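Local coordinates for negative regulator of ofd1 (Schizosaccharomyces pombe, PDB 3QTM), which directly inhibits ofd1, promotes the stability of the hypoxic transcription factor domain Sre1N and is required for correct translation termination, at residues V281-D286 against E290-L295. Numbering follows the deposited sequence.
Sequences VIYTLD and ERLLKL
R291 reaches back across the short loop of a helical hairpin to hold D286, the first residue to leave helical geometry after helix 262-285. The loop joins two successive antiparallel helices of an all-helical, tetratricopeptide-repeat-like chain, and it illustrates how one arginine can fasten the end of one helix to the segment leading into the next. The guanidinium group approaches side-on with NE and NH2. NE donates to the backbone O of D286 at 2.9 Å, an acceptor lying close to the guanidinium plane, while NH2 forms a salt bridge with D286 OD2 at 2.7 Å. A weak third bond runs from NE to the same OD2. The carboxylate is met on its anti side and stands nearly upright to the guanidinium, their planes 82° apart, so this is no flat, paired bidentate bridge. With D286 CG anti to the backbone N (chi1 177°) and thus beside the carbonyl carbon, the carboxylate and the main-chain O are close enough for one arginine to reach both.

I282 packs its CG2 methyl over one guanidinium face, 3.5 Å from R291 NH1. Y283 slides past the arginine stem, its CD1 4.0 Å from R291 CB, and carries its phenol to the L292 side chain, where Y283 OH lies 3.7 Å from L292 CD1.

Farther out, E237 of helix 229-254 forms a salt bridge with R291 NH1; bonds at NE, NH2 and NH1 thus hold the guanidinium at all three nitrogens and should fix its rotation. W279 stacks on the Y283 ring, and its NE1 donates a hydrogen bond to the backbone O of R291, tying the arginine's main chain to the preceding helix as well. A water bridges the like-charged D286 and E290, donating to D286 OD2 at 2.9 Å and to E290 OE2 at 3.0 Å.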
loop_
_atom_site.group_PDB
_atom_site.type_symbol
_atom_site.label_atom_id
_atom_site.label_comp_id
_atom_site.label_asym_id
_atom_site.label_seq_id
_atom_site.Cartn_x
_atom_site.Cartn_y
_atom_site.Cartn_z
ATOM N N VAL A 281 -12.851 -1.511 14.316
ATOM C CA VAL A 281 -11.568 -1.017 14.796
ATOM C C VAL A 281 -11.407 0.448 14.369
ATOM O O VAL A 281 -11.000 1.290 15.159
ATOM C CB VAL A 281 -10.403 -1.845 14.235
ATOM C CG1 VAL A 281 -9.073 -1.130 14.476
ATOM C CG2 VAL A 281 -10.406 -3.278 14.837
ATOM N N ILE A 282 -11.746 0.740 13.115
ATOM C CA ILE A 282 -11.659 2.092 12.587
ATOM C C ILE A 282 -12.584 3.043 13.345
ATOM O O ILE A 282 -12.191 4.162 13.690
ATOM C CB ILE A 282 -11.968 2.117 11.075
ATOM C CG1 ILE A 282 -10.846 1.415 10.296
ATOM C CG2 ILE A 282 -12.154 3.542 10.567
ATOM C CD1 ILE A 282 -11.229 1.022 8.875
ATOM N N TYR A 283 -13.805 2.592 13.620
ATOM C CA TYR A 283 -14.789 3.431 14.299
ATOM C C TYR A 283 -14.354 3.733 15.726
ATOM O O TYR A 283 -14.628 4.807 16.249
ATOM C CB TYR A 283 -16.173 2.771 14.273
ATOM C CG TYR A 283 -17.333 3.686 14.621
ATOM C CD1 TYR A 283 -17.559 4.863 13.908
ATOM C CD2 TYR A 283 -18.222 3.359 15.641
ATOM C CE1 TYR A 283 -18.623 5.686 14.200
ATOM C CE2 TYR A 283 -19.295 4.184 15.943
ATOM C CZ TYR A 283 -19.489 5.347 15.218
ATOM O OH TYR A 283 -20.549 6.174 15.508
ATOM N N THR A 284 -13.658 2.790 16.350
ATOM C CA THR A 284 -13.113 3.022 17.685
ATOM C C THR A 284 -11.939 4.001 17.667
ATOM O O THR A 284 -11.653 4.673 18.663
ATOM C CB THR A 284 -12.628 1.720 18.333
ATOM O OG1 THR A 284 -13.716 0.790 18.416
ATOM C CG2 THR A 284 -12.087 1.998 19.730
ATOM N N LEU A 285 -11.249 4.073 16.534
ATOM C CA LEU A 285 -10.076 4.939 16.410
ATOM C C LEU A 285 -10.473 6.376 16.084
ATOM O O LEU A 285 -9.984 7.326 16.693
ATOM C CB LEU A 285 -9.126 4.402 15.335
ATOM C CG LEU A 285 -8.439 3.085 15.679
ATOM C CD1 LEU A 285 -7.769 2.466 14.442
ATOM C CD2 LEU A 285 -7.435 3.303 16.814
ATOM N N ASP A 286 -11.351 6.520 15.098
ATOM C CA ASP A 286 -11.851 7.822 14.675
ATOM C C ASP A 286 -13.375 7.762 14.624
ATOM O O ASP A 286 -13.972 7.633 13.546
ATOM C CB ASP A 286 -11.298 8.199 13.300
ATOM C CG ASP A 286 -11.849 9.524 12.791
ATOM O OD1 ASP A 286 -11.764 10.524 13.536
ATOM O OD2 ASP A 286 -12.365 9.569 11.649
ATOM N N GLU A 290 -20.312 9.877 10.059
ATOM C CA GLU A 290 -20.427 9.556 8.640
ATOM C C GLU A 290 -19.893 8.147 8.329
ATOM O O GLU A 290 -20.253 7.545 7.318
ATOM C CB GLU A 290 -19.755 10.623 7.764
ATOM C CG GLU A 290 -18.249 10.453 7.578
ATOM C CD GLU A 290 -17.439 10.824 8.819
ATOM O OE1 GLU A 290 -18.006 11.420 9.765
ATOM O OE2 GLU A 290 -16.221 10.527 8.846
ATOM N N ARG A 291 -19.051 7.624 9.210
ATOM C CA ARG A 291 -18.538 6.271 9.038
ATOM C C ARG A 291 -19.661 5.229 9.068
ATOM O O ARG A 291 -19.560 4.177 8.435
ATOM C CB ARG A 291 -17.482 5.962 10.098
ATOM C CG ARG A 291 -16.191 6.778 9.924
ATOM C CD ARG A 291 -15.061 6.208 10.776
ATOM N NE ARG A 291 -13.849 7.011 10.677
ATOM C CZ ARG A 291 -13.025 7.007 9.631
ATOM N NH1 ARG A 291 -13.283 6.242 8.569
ATOM N NH2 ARG A 291 -11.943 7.777 9.646
ATOM N N LEU A 292 -20.739 5.537 9.787
ATOM C CA LEU A 292 -21.859 4.598 9.910
ATOM C C LEU A 292 -22.434 4.209 8.544
ATOM O O LEU A 292 -22.933 3.100 8.374
ATOM C CB LEU A 292 -22.936 5.152 10.848
ATOM C CG LEU A 292 -22.496 5.226 12.317
ATOM C CD1 LEU A 292 -23.297 6.250 13.095
ATOM C CD2 LEU A 292 -22.560 3.851 12.984
ATOM N N LEU A 293 -22.331 5.101 7.562
ATOM C CA LEU A 293 -22.786 4.766 6.211
ATOM C C LEU A 293 -21.953 3.649 5.574
ATOM O O LEU A 293 -22.480 2.847 4.821
ATOM C CB LEU A 293 -22.784 5.997 5.306
ATOM C CG LEU A 293 -23.634 7.169 5.801
ATOM C CD1 LEU A 293 -23.569 8.329 4.795
ATOM C CD2 LEU A 293 -25.081 6.718 6.058
ATOM N N LYS A 294 -20.656 3.606 5.871
ATOM C CA LYS A 294 -19.803 2.516 5.401
ATOM C C LYS A 294 -20.221 1.180 6.019
ATOM O O LYS A 294 -20.244 0.145 5.347
ATOM C CB LYS A 294 -18.331 2.801 5.710
ATOM C CG LYS A 294 -17.388 1.673 5.308
ATOM C CD LYS A 294 -17.628 1.260 3.861
ATOM C CE LYS A 294 -16.531 0.346 3.343
ATOM N NZ LYS A 294 -15.232 1.063 3.301
ATOM N N LEU A 295 -20.557 1.208 7.303
ATOM C CA LEU A 295 -21.093 0.021 7.970
ATOM C C LEU A 295 -22.388 -0.407 7.285
ATOM O O LEU A 295 -22.580 -1.580 6.959
ATOM C CB LEU A 295 -21.336 0.302 9.460
ATOM C CG LEU A 295 -22.138 -0.758 10.229
ATOM C CD1 LEU A 295 -21.498 -2.149 10.101
ATOM C CD2 LEU A 295 -22.310 -0.372 11.697
HETATM O O HOH W 1 -13.647 11.593 10.024
#